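Local coordinates for Thiol:disulfide interchange protein DsbA (PDB 2ZNM) that probably acts as a thioredoxin-fold disulfide oxidoreductase in the periplasm of Neisseria meningitidis, exchanging disulfides with protein thiols, at residues A[17-22]-A[56-61]; A[60-65]-A[146-151]; A[160-165]-A[173-178]. All coordinates share one frame; numbering follows the deposited sequence.

Contact 1 of 3, residues A[17-22]-A[56-61]; sequences PQEQSG and YLRTEH
Tyr-56 and Arg-58 send two side chains from strand 55-61, outermost in the thioredoxin-fold sheet, into the loop 17-22 between strands 9-11 and 24-30. Tyr-56 has its CG between the backbone N and the carbonyl carbon (chi1 73°), which lifts the ring toward the loop backbone; Arg-58 starts with CG anti to its backbone N (chi1 174°) and runs straight out to NE. The phenol meets the loop by its tip. Gln-20 N donates to Tyr-56 OH at 2.9 Å in a fairly straight bond (162°). A tyrosine suits this place because its ring bridges the gap to the loop and its hydroxyl can accept an amide hydrogen there, with Glu-25 OE1 of strand 24-30 as a further, weak partner. Arg-58 NH1 reaches back to the start of the loop, to Pro-17 O at 3.1 Å, the carbonyl lying slightly out of the guanidinium plane. Glu-19 comes over the aliphatic part of the same arginine, OE2 resting 3.4 Å from Arg-58 CG. Its OE2 is 3.7 Å from Arg-58 NE and well out of the guanidinium plane, a long salt bridge of charge alone. The directed bond from Arg-58 NE goes instead to Glu-60 OE1, in plane, at 2.8 Å. Glu-25 adds a salt bridge to Arg-58 NH1. Arginine suits its place because a long chain with several N-H groups can serve a carbonyl and carboxylates at once. In this salt-bridge network Glu-19 OE2 is only 4.4 Å from Glu-60 OE1, and the arginine probably offsets their repulsion.

Contact 2 of 3, residues A[60-65]-A[146-151]; sequences EHVVWQ and YRIDST
Val-62 and Trp-64, just beyond the end of strand 55-61, pack against Ile-148 and Thr-151 in a loop that corresponds to the one carrying the cis-proline in thioredoxin-fold oxidoreductases, where it faces the redox-active cysteines, here predicted. The tight part is aliphatic and buried. Val-62 CG2 presses against Ile-148 CG2 at 3.4 Å, short for two methyl groups, and Val-62 also takes an unstaggered chi1 of 98°. The other branch, Val-62 CG1, faces Thr-151 CG2 at 3.9 Å and lies over the centre of the Trp-64 ring. Valine suits the place because both methyls touch the loop, and CG1 at the same time covers a face of the indole. Thr-151 is equally two-sided: both its CG2 and its OG1 approach the far corner of the six-membered ring, OG1 lying 3.5 Å from Trp-64 CH2, and its side chain also touches Phe-33 and Cys-34. The Trp-64 side is partly exposed and meets mostly backbone, as where Ser-150 N comes 3.4 Å from Trp-64 CZ2. In Asp-149 and Ser-150 the CB points away from 60-65, and Asp-149 is exposed. The loop backbone passes along the NE1-to-CZ2 side of the indole, and tryptophan suits the place because it combines a long flat ring system with one N-H donor. The loop itself departs from helix 130-145 through a Schellman motif with Arg-147 at positive phi, and directly after it Ile-148 O accepts from Trp-64 NE1 at 2.8 Å, in the plane of the indole, with an N-H...O angle of 157°.

Contact 3 of 3, residues A[160-165]-A[173-178]; sequences YRVIFN and HTIKEL
Val-162, Tyr-160 and Leu-178 form the first shell of this apolar contact, together with Ile-175 and Thr-174. Val-162 is in the middle and uses both branches. Its CG2 comes 3.6 Å from Ile-175 CG1, the two side chains crossing at about a right angle, and 4.0 Å from Leu-178 CD2. The other methyl, Val-162 CG1, lies 4.2 Å from Thr-174 CG2. One turn further along the helix, Leu-178 CG packs against Tyr-160 CB at 3.9 Å; the tyrosine contributes its methylene here, and its side chain goes on to touch Lys-181 and Val-182. A compact branched valine suits the strand because it can touch three helix residues from one position; the longer isoleucine and leucine reach back from the helix to meet it. Thr-174 presents its methyl because CG2 is anti to the backbone N, and its hydroxyl bonds within the helix to Gly-170 O. Outside this shell, the ring of Phe-164 has one face covered by Val-162 CG1, 3.7 Å above its centre, and lies just where the chain bends in an inverse gamma turn centred on that phenylalanine. Val-154 of the adjoining strand 153-156 touches Val-162, Phe-164 and Ile-175. The ring of Tyr-160 meets that of Tyr-9 with planes nearly perpendicular. The axes of 160-162 and of 173-178, part of helix 167-185, run almost antiparallel, at 167° and 9.4 Å apart, as the last strand and C-terminal helix of a thioredoxin domain do. Between these two ranges the contact is apolar, resting on hydrophobic burial and shape fit; the polar tie from strand to helix lies beyond them, where Tyr-160 OH bonds to Glu-185.

Each contact has one segment on or just beyond a strand of the same mixed sheet. Contacts 1 and 2 share strand 55-61, including Glu-60 and His-61; their centres are 16 Å apart, and they touch where Pro-17 CD meets Tyr-146 OH at 3.7 Å. Contact 3 lies toward the other edge of the sheet, on strand 160-162 next to the outermost strand 9-11, its centre 18 Å from that of contact 2, yet Arg-161 joins the two: Arg-161 NH2 probably hydrogen-bonds to Arg-147 O at 2.8 Å. Contacts 1 and 3 do not touch, their nearest atoms being about 7 Å apart. Contact 2 reaches the predicted redox site, through Thr-151 against Cys-34, whose disulfide to Cys-37 is not formed in this structure.

Contact 1 of 3, residues A[17-22]-A[56-61]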
loop_
_atom_site.group_PDB
_atom_site.type_symbol
_atom_site.label_atom_id
_atom_site.label_comp_id
_atom_site.label_asym_id
_atom_site.label_seq_id
_atom_site.Cartn_x
_atom_site.Cartn_y
_atom_site.Cartn_z
ATOM N N PRO A 17 -9.511 9.438 -6.047
ATOM C CA PRO A 17 -10.693 8.625 -6.342
ATOM C C PRO A 17 -10.616 7.252 -5.672
ATOM O O PRO A 17 -9.631 6.525 -5.844
ATOM C CB PRO A 17 -10.656 8.481 -7.867
ATOM C CG PRO A 17 -9.828 9.630 -8.342
ATOM C CD PRO A 17 -8.801 9.839 -7.276
ATOM N N GLN A 18 -11.650 6.917 -4.906
ATOM C CA GLN A 18 -11.714 5.633 -4.210
ATOM C C GLN A 18 -11.835 4.460 -5.182
ATOM O O GLN A 18 -12.363 4.600 -6.284
ATOM C CB GLN A 18 -12.867 5.606 -3.188
ATOM C CG GLN A 18 -12.650 6.512 -1.974
ATOM C CD GLN A 18 -13.609 6.232 -0.824
ATOM O OE1 GLN A 18 -13.373 6.653 0.304
ATOM N NE2 GLN A 18 -14.691 5.522 -1.107
ATOM N N GLU A 19 -11.319 3.312 -4.752
ATOM C CA GLU A 19 -11.466 2.044 -5.455
ATOM C C GLU A 19 -12.953 1.667 -5.547
ATOM O O GLU A 19 -13.435 1.246 -6.601
ATOM C CB GLU A 19 -10.740 0.974 -4.658
ATOM C CG GLU A 19 -9.722 0.151 -5.404
ATOM C CD GLU A 19 -8.807 -0.606 -4.440
ATOM O OE1 GLU A 19 -9.278 -1.011 -3.347
ATOM O OE2 GLU A 19 -7.616 -0.791 -4.771
ATOM N N GLN A 20 -13.661 1.825 -4.426
ATOM C CA GLN A 20 -15.078 1.494 -4.304
ATOM C C GLN A 20 -15.833 2.685 -3.732
ATOM O O GLN A 20 -15.405 3.261 -2.731
ATOM C CB GLN A 20 -15.272 0.331 -3.325
ATOM C CG GLN A 20 -14.442 -0.917 -3.560
ATOM C CD GLN A 20 -14.792 -2.020 -2.576
ATOM O OE1 GLN A 20 -13.984 -2.396 -1.719
ATOM N NE2 GLN A 20 -16.016 -2.529 -2.678
ATOM N N SER A 21 -16.964 3.038 -4.349
ATOM C CA SER A 21 -17.856 4.056 -3.790
ATOM C C SER A 21 -18.791 3.467 -2.737
ATOM O O SER A 21 -18.969 2.247 -2.663
ATOM C CB SER A 21 -18.659 4.746 -4.886
ATOM O OG SER A 21 -17.851 5.686 -5.567
ATOM N N GLY A 22 -19.371 4.333 -1.911
ATOM C CA GLY A 22 -20.295 3.892 -0.861
ATOM C C GLY A 22 -19.611 3.529 0.448
ATOM O O GLY A 22 -20.089 3.912 1.518
ATOM N N TYR A 56 -12.775 0.076 4.366
ATOM C CA TYR A 56 -11.891 -0.922 3.719
ATOM C C TYR A 56 -10.459 -0.420 3.509
ATOM O O TYR A 56 -10.197 0.792 3.495
ATOM C CB TYR A 56 -12.490 -1.437 2.390
ATOM C CG TYR A 56 -12.431 -0.449 1.250
ATOM C CD1 TYR A 56 -11.371 -0.470 0.333
ATOM C CD2 TYR A 56 -13.431 0.511 1.087
ATOM C CE1 TYR A 56 -11.311 0.449 -0.725
ATOM C CE2 TYR A 56 -13.384 1.431 0.034
ATOM C CZ TYR A 56 -12.325 1.396 -0.864
ATOM O OH TYR A 56 -12.285 2.314 -1.895
ATOM N N LEU A 57 -9.550 -1.376 3.337
ATOM C CA LEU A 57 -8.115 -1.126 3.209
ATOM C C LEU A 57 -7.655 -1.204 1.751
ATOM O O LEU A 57 -7.993 -2.155 1.044
ATOM C CB LEU A 57 -7.336 -2.154 4.045
ATOM C CG LEU A 57 -6.532 -1.826 5.320
ATOM C CD1 LEU A 57 -6.682 -0.393 5.851
ATOM C CD2 LEU A 57 -6.808 -2.858 6.399
ATOM N N ARG A 58 -6.887 -0.205 1.318
ATOM C CA ARG A 58 -6.250 -0.202 0.003
ATOM C C ARG A 58 -4.759 0.110 0.186
ATOM O O ARG A 58 -4.393 0.955 1.006
ATOM C CB ARG A 58 -6.919 0.854 -0.905
ATOM C CG ARG A 58 -6.261 1.089 -2.284
ATOM C CD ARG A 58 -6.894 2.288 -2.970
ATOM N NE ARG A 58 -6.311 2.626 -4.271
ATOM C CZ ARG A 58 -6.688 3.679 -5.010
ATOM N NH1 ARG A 58 -7.629 4.509 -4.569
ATOM N NH2 ARG A 58 -6.118 3.917 -6.186
ATOM N N THR A 59 -3.902 -0.568 -0.571
ATOM C CA THR A 59 -2.475 -0.265 -0.545
ATOM C C THR A 59 -1.924 0.050 -1.933
ATOM O O THR A 59 -2.364 -0.530 -2.927
ATOM C CB THR A 59 -1.638 -1.408 0.090
ATOM O OG1 THR A 59 -1.726 -2.589 -0.726
ATOM C CG2 THR A 59 -2.134 -1.718 1.495
ATOM N N GLU A 60 -0.967 0.982 -1.989
ATOM C CA GLU A 60 -0.241 1.296 -3.223
ATOM C C GLU A 60 1.255 1.392 -2.934
ATOM O O GLU A 60 1.673 2.027 -1.952
ATOM C CB GLU A 60 -0.737 2.602 -3.830
ATOM C CG GLU A 60 -2.256 2.677 -4.058
ATOM C CD GLU A 60 -2.752 1.863 -5.250
ATOM O OE1 GLU A 60 -3.965 1.602 -5.331
ATOM O OE2 GLU A 60 -1.952 1.493 -6.122
ATOM N N HIS A 61 2.065 0.738 -3.758
ATOM C CA HIS A 61 3.512 0.937 -3.664
ATOM C C HIS A 61 3.920 2.297 -4.247
ATOM O O HIS A 61 3.585 2.656 -5.371
ATOM C CB HIS A 61 4.303 -0.197 -4.308
ATOM C CG HIS A 61 5.720 -0.274 -3.835
ATOM N ND1 HIS A 61 6.209 -1.346 -3.115
ATOM C CD2 HIS A 61 6.745 0.602 -3.948
ATOM C CE1 HIS A 61 7.479 -1.132 -2.822
ATOM N NE2 HIS A 61 7.823 0.048 -3.304
#

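Contact 2 of 3, residues A[60-65]-A[146-151]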
loop_
_atom_site.group_PDB
_atom_site.type_symbol
_atom_site.label_atom_id
_atom_site.label_comp_id
_atom_site.label_asym_id
_atom_site.label_seq_id
_atom_site.Cartn_x
_atom_site.Cartn_y
_atom_site.Cartn_z
ATOM N N GLU A 60 -0.967 0.982 -1.989
ATOM C CA GLU A 60 -0.241 1.296 -3.223
ATOM C C GLU A 60 1.255 1.392 -2.934
ATOM O O GLU A 60 1.673 2.027 -1.952
ATOM C CB GLU A 60 -0.737 2.602 -3.830
ATOM C CG GLU A 60 -2.256 2.677 -4.058
ATOM C CD GLU A 60 -2.752 1.863 -5.250
ATOM O OE1 GLU A 60 -3.965 1.602 -5.331
ATOM O OE2 GLU A 60 -1.952 1.493 -6.122
ATOM N N HIS A 61 2.065 0.738 -3.758
ATOM C CA HIS A 61 3.512 0.937 -3.664
ATOM C C HIS A 61 3.920 2.297 -4.247
ATOM O O HIS A 61 3.585 2.656 -5.371
ATOM C CB HIS A 61 4.303 -0.197 -4.308
ATOM C CG HIS A 61 5.720 -0.274 -3.835
ATOM N ND1 HIS A 61 6.209 -1.346 -3.115
ATOM C CD2 HIS A 61 6.745 0.602 -3.948
ATOM C CE1 HIS A 61 7.479 -1.132 -2.822
ATOM N NE2 HIS A 61 7.823 0.048 -3.304
ATOM N N VAL A 62 4.652 3.034 -3.436
ATOM C CA VAL A 62 5.160 4.361 -3.732
ATOM C C VAL A 62 6.240 4.243 -4.832
ATOM O O VAL A 62 6.981 3.283 -4.854
ATOM C CB VAL A 62 5.692 4.914 -2.371
ATOM C CG1 VAL A 62 7.192 4.746 -2.208
ATOM C CG2 VAL A 62 5.208 6.280 -2.088
ATOM N N VAL A 63 6.276 5.166 -5.788
ATOM C CA VAL A 63 7.328 5.155 -6.826
ATOM C C VAL A 63 8.091 6.481 -6.795
ATOM O O VAL A 63 7.612 7.477 -7.338
ATOM C CB VAL A 63 6.764 4.932 -8.259
ATOM C CG1 VAL A 63 7.907 4.881 -9.288
ATOM C CG2 VAL A 63 5.905 3.679 -8.331
ATOM N N TRP A 64 9.262 6.482 -6.153
ATOM C CA TRP A 64 10.030 7.712 -5.930
ATOM C C TRP A 64 11.104 7.944 -6.983
ATOM O O TRP A 64 11.479 9.085 -7.248
ATOM C CB TRP A 64 10.670 7.727 -4.540
ATOM C CG TRP A 64 9.709 7.947 -3.413
ATOM C CD1 TRP A 64 8.560 8.694 -3.440
ATOM C CD2 TRP A 64 9.822 7.433 -2.079
ATOM N NE1 TRP A 64 7.941 8.656 -2.209
ATOM C CE2 TRP A 64 8.697 7.898 -1.354
ATOM C CE3 TRP A 64 10.765 6.629 -1.425
ATOM C CZ2 TRP A 64 8.493 7.589 -0.012
ATOM C CZ3 TRP A 64 10.565 6.320 -0.085
ATOM C CH2 TRP A 64 9.434 6.801 0.608
ATOM N N GLN A 65 11.604 6.856 -7.561
ATOM C CA GLN A 65 12.603 6.915 -8.625
ATOM C C GLN A 65 12.133 5.992 -9.744
ATOM O O GLN A 65 11.464 4.993 -9.465
ATOM C CB GLN A 65 13.993 6.486 -8.113
ATOM C CG GLN A 65 14.572 7.354 -6.987
ATOM C CD GLN A 65 14.657 8.843 -7.340
ATOM O OE1 GLN A 65 14.963 9.214 -8.474
ATOM N NE2 GLN A 65 14.390 9.698 -6.358
ATOM N N TYR A 146 -0.098 13.377 -6.052
ATOM C CA TYR A 146 -0.554 13.660 -4.699
ATOM C C TYR A 146 0.588 13.856 -3.702
ATOM O O TYR A 146 0.364 13.874 -2.492
ATOM C CB TYR A 146 -1.566 12.595 -4.244
ATOM C CG TYR A 146 -2.775 12.500 -5.164
ATOM C CD1 TYR A 146 -3.799 13.446 -5.104
ATOM C CD2 TYR A 146 -2.882 11.474 -6.106
ATOM C CE1 TYR A 146 -4.901 13.369 -5.950
ATOM C CE2 TYR A 146 -3.985 11.384 -6.956
ATOM C CZ TYR A 146 -4.992 12.336 -6.870
ATOM O OH TYR A 146 -6.085 12.260 -7.711
ATOM N N ARG A 147 1.801 14.034 -4.235
ATOM C CA ARG A 147 3.015 14.347 -3.462
ATOM C C ARG A 147 3.235 13.410 -2.266
ATOM O O ARG A 147 3.399 13.859 -1.128
ATOM C CB ARG A 147 3.027 15.823 -3.014
ATOM C CG ARG A 147 3.179 16.884 -4.135
ATOM C CD ARG A 147 1.849 17.188 -4.839
ATOM N NE ARG A 147 1.823 18.492 -5.506
ATOM C CZ ARG A 147 2.301 18.748 -6.729
ATOM N NH1 ARG A 147 2.874 17.793 -7.457
ATOM N NH2 ARG A 147 2.206 19.975 -7.224
ATOM N N ILE A 148 3.232 12.107 -2.521
ATOM C CA ILE A 148 3.517 11.128 -1.466
ATOM C C ILE A 148 5.031 10.935 -1.362
ATOM O O ILE A 148 5.653 10.264 -2.191
ATOM C CB ILE A 148 2.755 9.797 -1.680
ATOM C CG1 ILE A 148 1.260 9.988 -1.402
ATOM C CG2 ILE A 148 3.267 8.719 -0.757
ATOM C CD1 ILE A 148 0.443 10.277 -2.610
ATOM N N ASP A 149 5.615 11.554 -0.340
ATOM C CA ASP A 149 7.067 11.618 -0.196
ATOM C C ASP A 149 7.555 10.937 1.080
ATOM O O ASP A 149 8.671 11.179 1.542
ATOM C CB ASP A 149 7.537 13.080 -0.261
ATOM C CG ASP A 149 6.936 13.951 0.840
ATOM O OD1 ASP A 149 5.971 13.512 1.520
ATOM O OD2 ASP A 149 7.437 15.089 1.017
ATOM N N SER A 150 6.717 10.053 1.615
ATOM C CA SER A 150 6.903 9.507 2.946
ATOM C C SER A 150 6.128 8.195 3.062
ATOM O O SER A 150 5.008 8.085 2.573
ATOM C CB SER A 150 6.415 10.543 3.974
ATOM O OG SER A 150 6.496 10.070 5.305
ATOM N N THR A 151 6.734 7.189 3.683
ATOM C CA THR A 151 6.073 5.904 3.898
ATOM C C THR A 151 6.160 5.520 5.375
ATOM O O THR A 151 7.206 5.685 5.988
ATOM C CB THR A 151 6.658 4.773 3.009
ATOM O OG1 THR A 151 8.080 4.746 3.142
ATOM C CG2 THR A 151 6.304 4.975 1.538
#

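Contact 3 of 3, residues A[160-165]-A[173-178]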
loop_
_atom_site.group_PDB
_atom_site.type_symbol
_atom_site.label_atom_id
_atom_site.label_comp_id
_atom_site.label_asym_id
_atom_site.label_seq_id
_atom_site.Cartn_x
_atom_site.Cartn_y
_atom_site.Cartn_z
ATOM N N TYR A 160 -8.418 12.952 3.428
ATOM C CA TYR A 160 -7.702 13.350 4.634
ATOM C C TYR A 160 -6.477 12.497 4.872
ATOM O O TYR A 160 -6.555 11.268 4.929
ATOM C CB TYR A 160 -8.616 13.339 5.865
ATOM C CG TYR A 160 -9.825 14.227 5.741
ATOM C CD1 TYR A 160 -9.708 15.614 5.843
ATOM C CD2 TYR A 160 -11.089 13.683 5.531
ATOM C CE1 TYR A 160 -10.820 16.445 5.738
ATOM C CE2 TYR A 160 -12.217 14.508 5.426
ATOM C CZ TYR A 160 -12.069 15.884 5.531
ATOM O OH TYR A 160 -13.161 16.699 5.426
ATOM N N ARG A 161 -5.350 13.187 5.008
ATOM C CA ARG A 161 -4.034 12.575 5.140
ATOM C C ARG A 161 -3.657 12.604 6.610
ATOM O O ARG A 161 -3.666 13.667 7.238
ATOM C CB ARG A 161 -3.026 13.383 4.323
ATOM C CG ARG A 161 -1.609 12.843 4.249
ATOM C CD ARG A 161 -0.799 13.839 3.434
ATOM N NE ARG A 161 0.340 13.236 2.751
ATOM C CZ ARG A 161 0.788 13.627 1.561
ATOM N NH1 ARG A 161 0.174 14.600 0.902
ATOM N NH2 ARG A 161 1.828 13.023 1.017
ATOM N N VAL A 162 -3.345 11.435 7.154
ATOM C CA VAL A 162 -2.975 11.323 8.556
ATOM C C VAL A 162 -1.649 12.029 8.831
ATOM O O VAL A 162 -0.719 11.960 8.018
ATOM C CB VAL A 162 -2.880 9.839 8.988
ATOM C CG1 VAL A 162 -2.328 9.714 10.401
ATOM C CG2 VAL A 162 -4.242 9.172 8.884
ATOM N N ILE A 163 -1.582 12.720 9.965
ATOM C CA ILE A 163 -0.313 13.161 10.532
ATOM C C ILE A 163 0.012 12.249 11.711
ATOM O O ILE A 163 -0.749 12.186 12.672
ATOM C CB ILE A 163 -0.359 14.637 11.016
ATOM C CG1 ILE A 163 -0.698 15.577 9.854
ATOM C CG2 ILE A 163 0.974 15.024 11.685
ATOM C CD1 ILE A 163 -0.828 17.040 10.247
ATOM N N PHE A 164 1.130 11.539 11.633
ATOM C CA PHE A 164 1.523 10.623 12.706
ATOM C C PHE A 164 2.289 11.371 13.801
ATOM O O PHE A 164 3.504 11.214 13.960
ATOM C CB PHE A 164 2.334 9.445 12.155
ATOM C CG PHE A 164 1.545 8.520 11.264
ATOM C CD1 PHE A 164 0.748 7.513 11.807
ATOM C CD2 PHE A 164 1.613 8.640 9.879
ATOM C CE1 PHE A 164 0.020 6.650 10.981
ATOM C CE2 PHE A 164 0.892 7.775 9.044
ATOM C CZ PHE A 164 0.096 6.785 9.598
ATOM N N ASN A 165 1.557 12.192 14.549
ATOM C CA ASN A 165 2.141 13.038 15.588
ATOM C C ASN A 165 2.248 12.366 16.961
ATOM O O ASN A 165 2.974 12.843 17.839
ATOM C CB ASN A 165 1.399 14.389 15.686
ATOM C CG ASN A 165 -0.098 14.238 15.977
ATOM O OD1 ASN A 165 -0.772 13.355 15.443
ATOM N ND2 ASN A 165 -0.623 15.127 16.809
ATOM N N HIS A 173 -6.171 5.547 16.161
ATOM C CA HIS A 173 -7.202 6.387 16.737
ATOM C C HIS A 173 -7.576 7.543 15.802
ATOM O O HIS A 173 -8.758 7.856 15.638
ATOM C CB HIS A 173 -6.736 6.918 18.093
ATOM C CG HIS A 173 -7.657 7.934 18.688
ATOM N ND1 HIS A 173 -8.905 7.612 19.174
ATOM C CD2 HIS A 173 -7.516 9.269 18.861
ATOM C CE1 HIS A 173 -9.493 8.704 19.627
ATOM N NE2 HIS A 173 -8.671 9.723 19.452
ATOM N N THR A 174 -6.564 8.165 15.196
ATOM C CA THR A 174 -6.769 9.251 14.235
ATOM C C THR A 174 -7.480 8.741 12.987
ATOM O O THR A 174 -8.433 9.361 12.517
ATOM C CB THR A 174 -5.436 9.960 13.881
ATOM O OG1 THR A 174 -4.974 10.688 15.027
ATOM C CG2 THR A 174 -5.609 10.936 12.720
ATOM N N ILE A 175 -7.031 7.596 12.472
ATOM C CA ILE A 175 -7.667 6.950 11.327
ATOM C C ILE A 175 -9.136 6.633 11.629
ATOM O O ILE A 175 -10.006 6.939 10.815
ATOM C CB ILE A 175 -6.885 5.689 10.862
ATOM C CG1 ILE A 175 -5.506 6.086 10.330
ATOM C CG2 ILE A 175 -7.639 4.940 9.775
ATOM C CD1 ILE A 175 -4.435 4.983 10.405
ATOM N N LYS A 176 -9.409 6.056 12.802
ATOM C CA LYS A 176 -10.781 5.697 13.178
ATOM C C LYS A 176 -11.724 6.899 13.290
ATOM O O LYS A 176 -12.866 6.835 12.827
ATOM C CB LYS A 176 -10.822 4.822 14.431
ATOM C CG LYS A 176 -10.659 3.333 14.109
ATOM C CD LYS A 176 -10.621 2.475 15.358
ATOM C CE LYS A 176 -11.991 2.418 16.042
ATOM N NZ LYS A 176 -11.967 1.598 17.297
ATOM N N GLU A 177 -11.223 7.988 13.878
ATOM C CA GLU A 177 -11.953 9.257 13.974
ATOM C C GLU A 177 -12.208 9.889 12.603
ATOM O O GLU A 177 -13.253 10.494 12.383
ATOM C CB GLU A 177 -11.205 10.247 14.874
ATOM C CG GLU A 177 -11.413 10.036 16.379
ATOM C CD GLU A 177 -10.863 11.186 17.231
ATOM O OE1 GLU A 177 -9.734 11.664 16.959
ATOM O OE2 GLU A 177 -11.559 11.608 18.186
ATOM N N LEU A 178 -11.248 9.736 11.694
ATOM C CA LEU A 178 -11.358 10.235 10.321
ATOM C C LEU A 178 -12.389 9.481 9.496
ATOM O O LEU A 178 -13.066 10.071 8.656
ATOM C CB LEU A 178 -9.995 10.193 9.623
ATOM C CG LEU A 178 -9.205 11.470 9.288
ATOM C CD1 LEU A 178 -9.549 12.677 10.152
ATOM C CD2 LEU A 178 -7.696 11.196 9.323
#